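Long-range contacts in inner membrane protein (Salmonella typhimurium LT2, PDB 2QJV), which is a nickel-containing member of the KduI/IolB family of cupins and probably works as a sugar isomerase, perhaps acting on glucuronate: residues L53-G58 against L103-C108; F79-A84 against E157-A162; Y85-P90 against L116-I121; P111-L116 against L149-L154; H141-D146 against L153-V158. The protein carries 2 engineered substitutions. One frame throughout, in Å; residues are numbered along the deposited sequence.

Contact 1 of 5, residues L53-G58 against L103-C108; sequences LVLVAG and LELAVC
Val54 and Ala106 form a hydrogen-bonded pair of two antiparallel strands, 53-55 and 104-108, whose axes come within 4.7 Å and run 156° apart. Ala106 N reaches Val54 O at 2.8 Å, and Val54 N returns the bond to Ala106 O. At Val56 the chain turns a corner, and the pairing slips by one residue. Val56 N and Ala57 N both turn to Glu104 O, at 3.0 Å and only weakly at 3.4 Å, a classic beta bulge; Glu104 N then bonds Ala57 O at 2.9 Å. These are inner strands of the N-terminal antiparallel sheet of a cupin, and the bulge lies at that corner. On the face of Leu53, Leu55, Leu105 and Val107, leucine side chains pack, CD1 of Leu55 meeting CD1 of Leu105 at 4.1 Å. Val54, Ala57, Glu104 and Ala106 share the other face, where Val54 CG2 lies 4.0 Å from Cys108 SG; Val56, at the corner, turns CG2 toward Ala106 CB. Glu104, with CG anti to the backbone N (chi1 -174°), lays its carboxylate carbon CD 3.6 Å from Val56 CG1. Its OE2 has a salt bridge to Arg191 and a hydrogen bond with Tyr189 OH.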
# COMPACT_ATOMS: atom_id res chain seq x y z
N LEU A 53 -28.71 23.51 0.79
CA LEU A 53 -27.99 24.24 -0.23
C LEU A 53 -27.26 25.33 0.47
O LEU A 53 -27.90 26.23 1.03
CB LEU A 53 -28.95 24.86 -1.23
CG LEU A 53 -29.56 24.01 -2.37
CD1 LEU A 53 -29.86 22.61 -1.93
CD2 LEU A 53 -30.78 24.74 -2.95
N VAL A 54 -25.94 25.26 0.49
CA VAL A 54 -25.11 26.26 1.16
C VAL A 54 -24.42 27.12 0.09
O VAL A 54 -23.74 26.58 -0.81
CB VAL A 54 -24.10 25.66 2.13
CG1 VAL A 54 -23.23 26.80 2.78
CG2 VAL A 54 -24.80 24.77 3.21
N LEU A 55 -24.66 28.44 0.15
CA LEU A 55 -23.98 29.40 -0.75
C LEU A 55 -22.64 29.74 -0.10
O LEU A 55 -22.54 30.56 0.83
CB LEU A 55 -24.85 30.64 -1.04
CG LEU A 55 -26.08 30.51 -1.97
CD1 LEU A 55 -27.13 29.51 -1.48
CD2 LEU A 55 -26.77 31.89 -2.20
N VAL A 56 -21.62 29.02 -0.54
CA VAL A 56 -20.26 29.16 -0.00
C VAL A 56 -19.68 30.55 -0.39
O VAL A 56 -19.00 31.22 0.39
CB VAL A 56 -19.29 27.98 -0.42
CG1 VAL A 56 -17.88 28.24 0.20
CG2 VAL A 56 -19.86 26.54 -0.10
N ALA A 57 -19.97 30.95 -1.62
CA ALA A 57 -19.55 32.23 -2.19
C ALA A 57 -20.46 32.57 -3.38
O ALA A 57 -20.79 31.71 -4.22
CB ALA A 57 -18.10 32.18 -2.60
N GLY A 58 -20.89 33.82 -3.45
CA GLY A 58 -21.71 34.27 -4.54
C GLY A 58 -23.19 34.28 -4.28
O GLY A 58 -23.67 33.93 -3.20
N LEU A 103 -20.85 31.53 -8.76
CA LEU A 103 -21.33 30.86 -7.58
C LEU A 103 -20.60 29.57 -7.21
O LEU A 103 -20.35 28.69 -8.07
CB LEU A 103 -22.82 30.52 -7.80
CG LEU A 103 -23.62 29.83 -6.68
CD1 LEU A 103 -23.88 30.74 -5.45
CD2 LEU A 103 -24.90 29.23 -7.24
N GLU A 104 -20.28 29.46 -5.94
CA GLU A 104 -19.74 28.23 -5.34
C GLU A 104 -20.84 27.71 -4.44
O GLU A 104 -21.12 28.27 -3.38
CB GLU A 104 -18.47 28.46 -4.54
CG GLU A 104 -17.77 27.22 -4.01
CD GLU A 104 -16.57 27.63 -3.13
OE1 GLU A 104 -16.27 28.87 -3.03
OE2 GLU A 104 -15.96 26.74 -2.51
N LEU A 105 -21.49 26.64 -4.92
CA LEU A 105 -22.64 26.06 -4.24
C LEU A 105 -22.36 24.69 -3.68
O LEU A 105 -21.94 23.79 -4.42
CB LEU A 105 -23.85 25.95 -5.20
CG LEU A 105 -25.16 25.33 -4.68
CD1 LEU A 105 -25.91 26.29 -3.74
CD2 LEU A 105 -26.01 24.91 -5.90
N ALA A 106 -22.65 24.51 -2.38
CA ALA A 106 -22.55 23.21 -1.71
C ALA A 106 -23.96 22.63 -1.58
O ALA A 106 -24.91 23.34 -1.20
CB ALA A 106 -21.84 23.31 -0.34
N VAL A 107 -24.12 21.38 -2.00
CA VAL A 107 -25.39 20.63 -1.86
C VAL A 107 -25.10 19.49 -0.86
O VAL A 107 -24.40 18.50 -1.15
CB VAL A 107 -25.98 20.14 -3.19
CG1 VAL A 107 -27.36 19.48 -2.98
CG2 VAL A 107 -26.09 21.32 -4.23
N CYS A 108 -25.63 19.66 0.35
CA CYS A 108 -25.46 18.69 1.44
C CYS A 108 -26.67 17.79 1.44
O CYS A 108 -27.79 18.30 1.44
CB CYS A 108 -25.33 19.41 2.80
SG CYS A 108 -24.17 20.80 2.83

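Contact 2 of 5, residues F79-A84 against E157-A162. Engineered in segment 157-162: Ala162 (natural residue Glu). With SO4 (sulfate ion), chain I.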
# COMPACT_ATOMS: atom_id res chain seq x y z
N PHE A 79 -13.99 33.53 3.19
CA PHE A 79 -13.03 34.23 4.04
C PHE A 79 -13.46 35.66 4.49
O PHE A 79 -12.71 36.35 5.17
CB PHE A 79 -11.63 34.18 3.39
CG PHE A 79 -11.06 32.79 3.44
CD1 PHE A 79 -10.61 32.27 4.66
CD2 PHE A 79 -11.05 31.98 2.31
CE1 PHE A 79 -10.14 30.96 4.75
CE2 PHE A 79 -10.57 30.66 2.39
CZ PHE A 79 -10.12 30.16 3.61
N GLU A 80 -14.68 36.05 4.13
CA GLU A 80 -15.28 37.28 4.66
C GLU A 80 -15.68 37.06 6.14
O GLU A 80 -15.88 38.04 6.85
CB GLU A 80 -16.48 37.74 3.84
CG GLU A 80 -16.06 38.29 2.48
CD GLU A 80 -17.20 38.87 1.67
OE1 GLU A 80 -18.14 39.42 2.26
OE2 GLU A 80 -17.14 38.80 0.42
N ARG A 81 -15.79 35.79 6.57
CA ARG A 81 -16.08 35.42 7.99
C ARG A 81 -17.45 35.94 8.47
O ARG A 81 -17.61 36.38 9.62
CB ARG A 81 -14.99 35.90 8.94
CG ARG A 81 -13.62 35.32 8.65
CD ARG A 81 -12.58 35.94 9.54
NE ARG A 81 -12.66 35.61 10.97
CZ ARG A 81 -12.10 34.55 11.57
NH1 ARG A 81 -11.38 33.67 10.90
NH2 ARG A 81 -12.22 34.41 12.87
N ILE A 82 -18.41 35.86 7.56
CA ILE A 82 -19.80 36.23 7.84
C ILE A 82 -20.63 35.01 7.44
O ILE A 82 -20.23 34.23 6.54
CB ILE A 82 -20.24 37.59 7.16
CG1 ILE A 82 -20.30 37.46 5.61
CG2 ILE A 82 -19.37 38.78 7.67
CD1 ILE A 82 -20.81 38.74 4.91
N PRO A 83 -21.76 34.76 8.16
CA PRO A 83 -22.49 33.53 7.85
C PRO A 83 -23.02 33.40 6.41
O PRO A 83 -23.39 34.40 5.78
CB PRO A 83 -23.64 33.54 8.88
CG PRO A 83 -23.16 34.40 9.99
CD PRO A 83 -22.36 35.46 9.32
N ALA A 84 -23.01 32.17 5.91
CA ALA A 84 -23.58 31.84 4.61
C ALA A 84 -25.12 31.94 4.67
O ALA A 84 -25.74 31.89 5.75
CB ALA A 84 -23.19 30.44 4.21
N GLU A 157 -19.93 25.25 9.57
CA GLU A 157 -18.70 25.76 8.93
C GLU A 157 -17.80 26.33 10.06
O GLU A 157 -18.27 26.93 11.05
CB GLU A 157 -18.99 26.70 7.73
CG GLU A 157 -19.61 28.00 8.07
CD GLU A 157 -19.96 28.87 6.89
OE1 GLU A 157 -19.93 28.43 5.71
OE2 GLU A 157 -20.39 29.99 7.18
N VAL A 158 -16.50 26.10 9.92
CA VAL A 158 -15.49 26.47 10.90
C VAL A 158 -14.29 27.18 10.25
O VAL A 158 -13.86 26.80 9.15
CB VAL A 158 -15.00 25.20 11.68
CG1 VAL A 158 -13.93 25.56 12.75
CG2 VAL A 158 -16.19 24.45 12.31
N TYR A 159 -13.80 28.23 10.94
CA TYR A 159 -12.66 29.03 10.53
C TYR A 159 -11.55 28.83 11.52
O TYR A 159 -11.70 29.11 12.70
CB TYR A 159 -12.97 30.52 10.48
CG TYR A 159 -14.02 30.87 9.50
CD1 TYR A 159 -15.37 30.69 9.80
CD2 TYR A 159 -13.69 31.45 8.29
CE1 TYR A 159 -16.35 31.04 8.91
CE2 TYR A 159 -14.66 31.79 7.39
CZ TYR A 159 -15.99 31.61 7.70
OH TYR A 159 -16.93 31.95 6.77
N THR A 160 -10.42 28.34 11.01
CA THR A 160 -9.24 28.04 11.81
C THR A 160 -8.09 28.90 11.28
O THR A 160 -7.59 28.67 10.20
CB THR A 160 -8.90 26.53 11.82
OG1 THR A 160 -10.09 25.76 12.07
CG2 THR A 160 -7.78 26.20 12.90
N ASN A 161 -7.65 29.85 12.08
CA ASN A 161 -6.53 30.72 11.66
C ASN A 161 -5.20 29.97 11.65
O ASN A 161 -5.02 28.98 12.39
CB ASN A 161 -6.52 31.99 12.50
CG ASN A 161 -7.75 32.86 12.23
OD1 ASN A 161 -8.50 32.66 11.25
ND2 ASN A 161 -7.96 33.81 13.09
N ALA A 162 -4.33 30.38 10.72
CA ALA A 162 -3.04 29.73 10.47
C ALA A 162 -2.28 29.52 11.78
O ALA A 162 -2.06 30.48 12.54
CB ALA A 162 -2.20 30.53 9.47
S SO4 I . -14.15 37.24 14.21
O1 SO4 I . -15.47 37.30 14.88
O2 SO4 I . -13.54 36.00 14.69
O3 SO4 I . -13.30 38.37 14.60
O4 SO4 I . -14.31 37.35 12.75
O HOH W 1 -10.88 31.65 13.63
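The flat guanidinium of Arg81 and the ring of Tyr159 carry this contact, their planes turned 59° apart. At the guanidinium edge sits a sulfate, probably from the crystallisation liquor, gripped in a fork: Arg81 NE bonds O4 of the sulfate at 3.0 Å, and Arg81 NH2 bonds its O2 at 2.8 Å. Water 1 lies in the same plane, accepting from Arg81 NH2 and donating to Tyr159 O at 2.8 Å. Arg81 NH1 lies 3.6 Å from Tyr159 CB and 3.1 Å from Asn161 OD1, both oblique to the guanidinium plane. The Tyr159 ring has Phe79 CA at its edge, while Arg81 CG packs 3.9 Å from its CD2. A bend at chi3 (69°) sets NE back toward the sulfate. The tyrosine hydroxyl is bonded to Pro78 O, just before residues 79-84, which ties the ring's hydroxyl end to this loop. Deeper in, Ala84 CB sits 4.1 Å from Glu157 OE2, whose carboxylate is bonded to Tyr240. The loop before strand 86-89 is thus joined to strand 154-160 of a different sheet. His130 NE2 also hydrogen-bonds the sulfate, and the exposed arginine end offers a positively charged spot that could attract anions.

Contact 3 of 5, residues Y85-P90 against L116-I121; sequences YSVYLP and LPVRLI
Ser86 and Ile121 bond to each other in both directions: Ile121 N donates to Ser86 O at 2.8 Å and Ser86 N to Ile121 O at 3.1 Å. Ile121 O takes a second hydrogen from water 2, which in turn accepts from Ser86 OG at 2.7 Å, tying the hydroxyl back to the neighbouring strand. Two residues along, Tyr88 N gives a bond to Arg119 O at 2.9 Å, and Arg119 N answers to Tyr88 O. Both of these carbonyls also receive CA-H contacts, Arg119 O from Val87 and Tyr88 O from Val118. The Tyr88 hydroxyl accepts from water 3, which accepts from Leu116 N, and is also bonded to Glu50 OE1. Pro117 O lies in the plane of the Tyr88 ring at its edge, 3.5 Å from CD2, and Leu116 CB meets CE2. Arg119 has CG between the backbone N and the carbonyl carbon (chi1 75°); beyond it the chain extends to NE, and the guanidinium lies with one face over Tyr88 CB, at 30° to the ring plane. Its NH1 is bonded to Leu149 O. Val87 CG2 and Leu120 CD1 pack at 4.0 Å on the other face. The pairing is that of antiparallel strands at the margin of a cupin sheet, with 119-121 the outermost strand there within this chain.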
# COMPACT_ATOMS: atom_id res chain seq x y z
N TYR A 85 -25.69 32.17 3.49
CA TYR A 85 -27.09 31.91 3.24
C TYR A 85 -27.19 30.44 2.80
O TYR A 85 -26.34 29.94 2.05
CB TYR A 85 -27.69 32.79 2.14
CG TYR A 85 -27.98 34.20 2.56
CD1 TYR A 85 -26.94 35.11 2.77
CD2 TYR A 85 -29.29 34.64 2.69
CE1 TYR A 85 -27.22 36.44 3.13
CE2 TYR A 85 -29.58 35.94 3.03
CZ TYR A 85 -28.54 36.84 3.26
OH TYR A 85 -28.86 38.12 3.64
N SER A 86 -28.25 29.77 3.24
CA SER A 86 -28.54 28.40 2.89
C SER A 86 -30.05 28.23 2.69
O SER A 86 -30.85 29.03 3.17
CB SER A 86 -28.06 27.41 3.98
OG SER A 86 -26.71 27.68 4.30
N VAL A 87 -30.42 27.18 1.95
CA VAL A 87 -31.83 26.81 1.77
C VAL A 87 -32.00 25.33 2.11
O VAL A 87 -31.28 24.47 1.56
CB VAL A 87 -32.35 27.07 0.35
CG1 VAL A 87 -33.83 26.54 0.24
CG2 VAL A 87 -32.21 28.56 0.02
N TYR A 88 -32.91 25.07 3.06
CA TYR A 88 -33.29 23.71 3.42
C TYR A 88 -34.38 23.21 2.45
O TYR A 88 -35.39 23.89 2.25
CB TYR A 88 -33.76 23.59 4.89
CG TYR A 88 -34.34 22.22 5.15
CD1 TYR A 88 -33.52 21.12 5.40
CD2 TYR A 88 -35.72 21.98 5.04
CE1 TYR A 88 -34.06 19.86 5.57
CE2 TYR A 88 -36.26 20.71 5.21
CZ TYR A 88 -35.43 19.66 5.47
OH TYR A 88 -35.96 18.41 5.63
N LEU A 89 -34.16 22.02 1.87
CA LEU A 89 -35.13 21.38 1.00
C LEU A 89 -35.50 20.02 1.56
O LEU A 89 -34.62 19.19 1.76
CB LEU A 89 -34.58 21.17 -0.43
CG LEU A 89 -34.05 22.32 -1.25
CD1 LEU A 89 -33.49 21.78 -2.59
CD2 LEU A 89 -35.17 23.38 -1.41
N PRO A 90 -36.79 19.78 1.81
CA PRO A 90 -37.22 18.44 2.25
C PRO A 90 -37.12 17.50 1.06
O PRO A 90 -36.83 17.92 -0.08
CB PRO A 90 -38.66 18.65 2.68
CG PRO A 90 -39.13 19.77 1.81
CD PRO A 90 -37.94 20.68 1.66
N LEU A 116 -41.16 18.56 6.70
CA LEU A 116 -40.76 19.95 6.94
C LEU A 116 -40.91 20.77 5.66
O LEU A 116 -40.80 20.21 4.56
CB LEU A 116 -39.32 20.01 7.44
CG LEU A 116 -39.06 19.38 8.81
CD1 LEU A 116 -37.55 19.27 9.04
CD2 LEU A 116 -39.79 20.15 9.93
N PRO A 117 -41.22 22.07 5.79
CA PRO A 117 -41.28 22.86 4.58
C PRO A 117 -39.92 23.35 4.10
O PRO A 117 -38.92 23.32 4.85
CB PRO A 117 -42.12 24.08 5.02
CG PRO A 117 -41.75 24.27 6.44
CD PRO A 117 -41.60 22.86 6.98
N VAL A 118 -39.88 23.74 2.83
CA VAL A 118 -38.74 24.44 2.30
C VAL A 118 -38.53 25.70 3.18
O VAL A 118 -39.49 26.37 3.55
CB VAL A 118 -39.01 24.88 0.82
CG1 VAL A 118 -37.97 25.93 0.32
CG2 VAL A 118 -39.11 23.68 -0.13
N ARG A 119 -37.29 26.01 3.56
CA ARG A 119 -37.06 27.25 4.30
C ARG A 119 -35.69 27.86 4.04
O ARG A 119 -34.72 27.15 3.80
CB ARG A 119 -37.24 27.06 5.83
CG ARG A 119 -36.16 26.33 6.57
CD ARG A 119 -36.40 26.31 8.07
NE ARG A 119 -35.23 25.83 8.82
CZ ARG A 119 -34.86 24.56 8.99
NH1 ARG A 119 -35.55 23.54 8.47
NH2 ARG A 119 -33.76 24.31 9.70
N LEU A 120 -35.64 29.18 4.12
CA LEU A 120 -34.41 29.90 4.09
C LEU A 120 -33.73 29.83 5.46
O LEU A 120 -34.38 29.94 6.49
CB LEU A 120 -34.65 31.39 3.77
CG LEU A 120 -33.43 32.29 3.53
CD1 LEU A 120 -32.60 31.86 2.28
CD2 LEU A 120 -33.85 33.76 3.44
N ILE A 121 -32.42 29.60 5.46
CA ILE A 121 -31.60 29.73 6.67
C ILE A 121 -30.69 30.92 6.37
O ILE A 121 -29.61 30.78 5.78
CB ILE A 121 -30.78 28.48 7.05
CG1 ILE A 121 -31.66 27.21 7.11
CG2 ILE A 121 -30.03 28.76 8.41
CD1 ILE A 121 -30.86 25.90 7.16
O HOH W 2 -27.02 29.50 6.28
O HOH W 3 -38.58 16.96 6.24

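Contact 4 of 5, residues P111-L116 against L149-L154; sequences PGFGEL and LADSLL
Pro111 enters the contact through its carbonyl: Ser152 OG donates to Pro111 O at 2.7 Å, from a position tilted 22° out of the carbonyl plane. At Gly112 the chain passes close enough for its CA to lie 3.4 Å from Asp151 OD2. Phe113 N reaches Asp151 OD2 at 2.8 Å and Gly114 N at 2.9 Å, both from the same face of the carboxylate and well above its plane, so two successive peptide N-H groups hold one acceptor. Phe113 then folds its ring back, CG sitting between the backbone N and the carbonyl carbon (chi1 47°), and places one face against Asp151 CB in a CH-pi contact, 3.8 Å from CB to the ring centroid. Ring and carboxylate planes are stacked, 23° apart. Gly114 CA packs 3.6 Å from Asp151 OD1, an oxygen that also accepts from water 3. Leu116 CD1 finally lodges 3.6 Å from Ala150 CA, while its CD2 meets the Leu149 side chain. Across the contact, Asp151 N and Ser152 N are both fixed by the carboxylate of Glu50. An aspartate gripped by main-chain N-H groups thus fastens the loop leaving strand 104-111 of the N-terminal sheet to the turn leading into strand 154-160 of the sheet that follows in the chain, consistent with the paired cupin halves of this family.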
# COMPACT_ATOMS: atom_id res chain seq x y z
N PRO A 111 -30.60 11.03 3.96
CA PRO A 111 -31.96 10.49 3.81
C PRO A 111 -33.06 11.41 4.37
O PRO A 111 -32.90 12.04 5.43
CB PRO A 111 -31.90 9.14 4.54
CG PRO A 111 -30.45 8.76 4.46
CD PRO A 111 -29.71 10.06 4.63
N GLY A 112 -34.13 11.53 3.58
CA GLY A 112 -35.28 12.30 3.93
C GLY A 112 -36.54 11.46 4.02
O GLY A 112 -36.78 10.60 3.20
N PHE A 113 -37.34 11.75 5.03
CA PHE A 113 -38.58 11.04 5.30
C PHE A 113 -39.69 11.91 5.89
O PHE A 113 -40.83 11.49 5.89
CB PHE A 113 -38.31 9.86 6.26
CG PHE A 113 -37.46 10.22 7.46
CD1 PHE A 113 -38.04 10.79 8.59
CD2 PHE A 113 -36.10 9.98 7.46
CE1 PHE A 113 -37.26 11.13 9.69
CE2 PHE A 113 -35.31 10.31 8.57
CZ PHE A 113 -35.91 10.87 9.69
N GLY A 114 -39.38 13.13 6.32
CA GLY A 114 -40.33 13.96 7.02
C GLY A 114 -41.15 14.88 6.15
O GLY A 114 -41.15 14.77 4.93
N GLU A 115 -41.78 15.85 6.78
CA GLU A 115 -42.66 16.77 6.06
C GLU A 115 -42.42 18.25 6.42
O GLU A 115 -43.33 19.08 6.42
CB GLU A 115 -44.09 16.34 6.31
CG GLU A 115 -44.48 16.23 7.78
CD GLU A 115 -45.85 15.60 7.95
OE1 GLU A 115 -46.06 14.50 7.39
OE2 GLU A 115 -46.69 16.21 8.65
N LEU A 116 -41.16 18.56 6.70
CA LEU A 116 -40.76 19.95 6.94
C LEU A 116 -40.91 20.77 5.66
O LEU A 116 -40.80 20.21 4.56
CB LEU A 116 -39.32 20.01 7.44
CG LEU A 116 -39.06 19.38 8.81
CD1 LEU A 116 -37.55 19.27 9.04
CD2 LEU A 116 -39.79 20.15 9.93
N LEU A 149 -34.43 22.24 12.92
CA LEU A 149 -35.19 21.16 12.27
C LEU A 149 -34.63 20.64 10.93
O LEU A 149 -34.32 21.40 10.02
CB LEU A 149 -36.66 21.62 12.07
CG LEU A 149 -37.48 21.96 13.31
CD1 LEU A 149 -38.85 22.55 12.92
CD2 LEU A 149 -37.66 20.78 14.28
N ALA A 150 -34.48 19.31 10.87
CA ALA A 150 -34.13 18.55 9.68
C ALA A 150 -34.35 17.07 10.03
O ALA A 150 -34.39 16.71 11.21
CB ALA A 150 -32.69 18.83 9.17
N ASP A 151 -34.50 16.21 9.03
CA ASP A 151 -34.69 14.80 9.29
C ASP A 151 -33.37 14.10 9.72
O ASP A 151 -33.35 13.26 10.60
CB ASP A 151 -35.20 14.05 8.05
CG ASP A 151 -36.48 14.62 7.45
OD1 ASP A 151 -37.19 15.43 8.09
OD2 ASP A 151 -36.73 14.24 6.27
N SER A 152 -32.30 14.50 9.06
CA SER A 152 -30.99 13.83 9.14
C SER A 152 -29.77 14.77 9.20
O SER A 152 -28.85 14.55 9.99
CB SER A 152 -30.87 12.93 7.89
OG SER A 152 -31.85 11.89 7.92
N LEU A 153 -29.80 15.81 8.36
CA LEU A 153 -28.65 16.73 8.15
C LEU A 153 -28.21 17.57 9.34
O LEU A 153 -29.03 18.17 10.05
CB LEU A 153 -28.91 17.68 6.95
CG LEU A 153 -28.87 17.09 5.53
CD1 LEU A 153 -29.57 18.05 4.49
CD2 LEU A 153 -27.43 16.71 5.10
N LEU A 154 -26.89 17.61 9.53
CA LEU A 154 -26.23 18.47 10.50
C LEU A 154 -25.16 19.15 9.66
O LEU A 154 -24.38 18.47 9.01
CB LEU A 154 -25.65 17.66 11.64
CG LEU A 154 -26.64 16.87 12.53
CD1 LEU A 154 -25.90 15.83 13.41
CD2 LEU A 154 -27.46 17.83 13.35
O HOH W 3 -38.58 16.96 6.24

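Contact 5 of 5, residues H141-D146 against L153-V158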
# COMPACT_ATOMS: atom_id res chain seq x y z
N HIS A 141 -19.91 28.66 12.71
CA HIS A 141 -21.24 29.01 12.20
C HIS A 141 -22.10 27.76 12.11
O HIS A 141 -21.90 26.88 11.23
CB HIS A 141 -21.18 29.67 10.81
CG HIS A 141 -20.47 31.00 10.77
ND1 HIS A 141 -19.96 31.51 9.59
CD2 HIS A 141 -20.17 31.90 11.73
CE1 HIS A 141 -19.41 32.68 9.83
NE2 HIS A 141 -19.51 32.94 11.13
N ASN A 142 -23.05 27.64 13.04
CA ASN A 142 -23.99 26.51 13.06
C ASN A 142 -25.15 26.75 12.10
O ASN A 142 -26.19 27.33 12.46
CB ASN A 142 -24.47 26.24 14.50
CG ASN A 142 -23.33 25.74 15.40
OD1 ASN A 142 -22.95 26.40 16.38
ND2 ASN A 142 -22.77 24.60 15.03
N ILE A 143 -24.92 26.34 10.85
CA ILE A 143 -25.90 26.47 9.77
C ILE A 143 -27.15 25.60 10.04
O ILE A 143 -28.27 26.09 9.95
CB ILE A 143 -25.28 26.14 8.39
CG1 ILE A 143 -24.22 27.20 8.02
CG2 ILE A 143 -26.41 26.02 7.29
CD1 ILE A 143 -23.33 26.83 6.85
N LEU A 144 -26.95 24.35 10.40
CA LEU A 144 -28.03 23.42 10.62
C LEU A 144 -27.68 22.46 11.77
O LEU A 144 -27.25 21.33 11.54
CB LEU A 144 -28.38 22.69 9.32
CG LEU A 144 -29.66 21.82 9.33
CD1 LEU A 144 -30.86 22.53 10.00
CD2 LEU A 144 -29.96 21.39 7.89
N PRO A 145 -27.78 22.95 13.01
CA PRO A 145 -27.46 22.13 14.18
C PRO A 145 -28.58 21.19 14.59
O PRO A 145 -29.70 21.30 14.09
CB PRO A 145 -27.25 23.16 15.27
CG PRO A 145 -28.13 24.32 14.87
CD PRO A 145 -28.21 24.31 13.39
N ASP A 146 -28.31 20.32 15.57
CA ASP A 146 -29.32 19.36 16.05
C ASP A 146 -30.47 19.99 16.86
O ASP A 146 -31.46 19.32 17.10
CB ASP A 146 -28.69 18.15 16.78
CG ASP A 146 -28.03 18.48 18.13
OD1 ASP A 146 -28.15 19.60 18.69
OD2 ASP A 146 -27.38 17.51 18.65
N LEU A 153 -29.80 15.81 8.36
CA LEU A 153 -28.65 16.73 8.15
C LEU A 153 -28.21 17.57 9.34
O LEU A 153 -29.03 18.17 10.05
CB LEU A 153 -28.91 17.68 6.95
CG LEU A 153 -28.87 17.09 5.53
CD1 LEU A 153 -29.57 18.05 4.49
CD2 LEU A 153 -27.43 16.71 5.10
N LEU A 154 -26.89 17.61 9.53
CA LEU A 154 -26.23 18.47 10.50
C LEU A 154 -25.16 19.15 9.66
O LEU A 154 -24.38 18.47 9.01
CB LEU A 154 -25.65 17.66 11.64
CG LEU A 154 -26.64 16.87 12.53
CD1 LEU A 154 -25.90 15.83 13.41
CD2 LEU A 154 -27.46 17.83 13.35
N VAL A 155 -25.13 20.48 9.68
CA VAL A 155 -24.23 21.29 8.85
C VAL A 155 -23.60 22.41 9.69
O VAL A 155 -24.27 23.10 10.45
CB VAL A 155 -24.93 21.89 7.58
CG1 VAL A 155 -23.95 22.66 6.68
CG2 VAL A 155 -25.67 20.79 6.77
N VAL A 156 -22.27 22.52 9.57
CA VAL A 156 -21.52 23.54 10.29
C VAL A 156 -20.35 24.00 9.41
O VAL A 156 -19.86 23.23 8.59
CB VAL A 156 -21.03 22.98 11.67
CG1 VAL A 156 -20.05 21.80 11.46
CG2 VAL A 156 -20.38 24.06 12.55
N GLU A 157 -19.93 25.25 9.57
CA GLU A 157 -18.70 25.76 8.93
C GLU A 157 -17.80 26.33 10.06
O GLU A 157 -18.27 26.93 11.05
CB GLU A 157 -18.99 26.70 7.73
CG GLU A 157 -19.61 28.00 8.07
CD GLU A 157 -19.96 28.87 6.89
OE1 GLU A 157 -19.93 28.43 5.71
OE2 GLU A 157 -20.39 29.99 7.18
N VAL A 158 -16.50 26.10 9.92
CA VAL A 158 -15.49 26.47 10.90
C VAL A 158 -14.29 27.18 10.25
O VAL A 158 -13.86 26.80 9.15
CB VAL A 158 -15.00 25.20 11.68
CG1 VAL A 158 -13.93 25.56 12.75
CG2 VAL A 158 -16.19 24.45 12.31
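Glu157 OE2 is held by more than one group: His141 ND1 donates to it at 2.9 Å, and Arg75 NH1 forms a salt bridge with it, while Glu157 OE1 is bonded to Tyr240 OH. The two segments belong to the beta hairpin of strands 138-142 and 154-160 in the second antiparallel sheet of the cupin fold. The histidine bond is close to straight and uses the anti lone pair of OE2, which lies in the imidazole plane at its edge. The flanking positive charge of Arg75 probably favours the charged form of the buried carboxylate. Backbone bonds fix the same pair, His141 N to Glu157 O at 2.9 Å and Glu157 N back to His141 O. Asn142 centres an inverse gamma turn, closed by a weak bond from Ile143 N to His141 O. Ile143 and Leu144 then both face Val155 in a classic beta bulge, where Leu144 N bonds Val155 O at 3.0 Å and Val155 N bonds Leu144 O. Ile143 CD1 packs 3.9 Å from Glu157 OE1. Val156, with CG2 anti to the backbone N, brings that methyl 3.5 Å from His141 O, and Leu154 CD2 lies 3.7 Å from Asp146 CB.

How the contacts relate
Contacts 1 and 3 lie in one antiparallel sheet, their centres about 13 Å apart; strands 49-55 and 86-89 are neighbours there, so the order 104-111, 49-55, 86-89, 119-121 runs through both. Contact 5 pairs two later strands, in the five-stranded sheet. Contact 2 sets the loop before 86-89 on strand 154-160, and contact 4 joins two loops; both link the six- and five-stranded sheets, their centres about 26 Å apart. Contact 2 shares Glu157 and Val158 with contact 5, contact 4 shares Leu153 and Leu154 with it, and contacts 3 and 4 meet at Leu116. Val54 packs on Ile143 and Val155, so the sheets also join through their core.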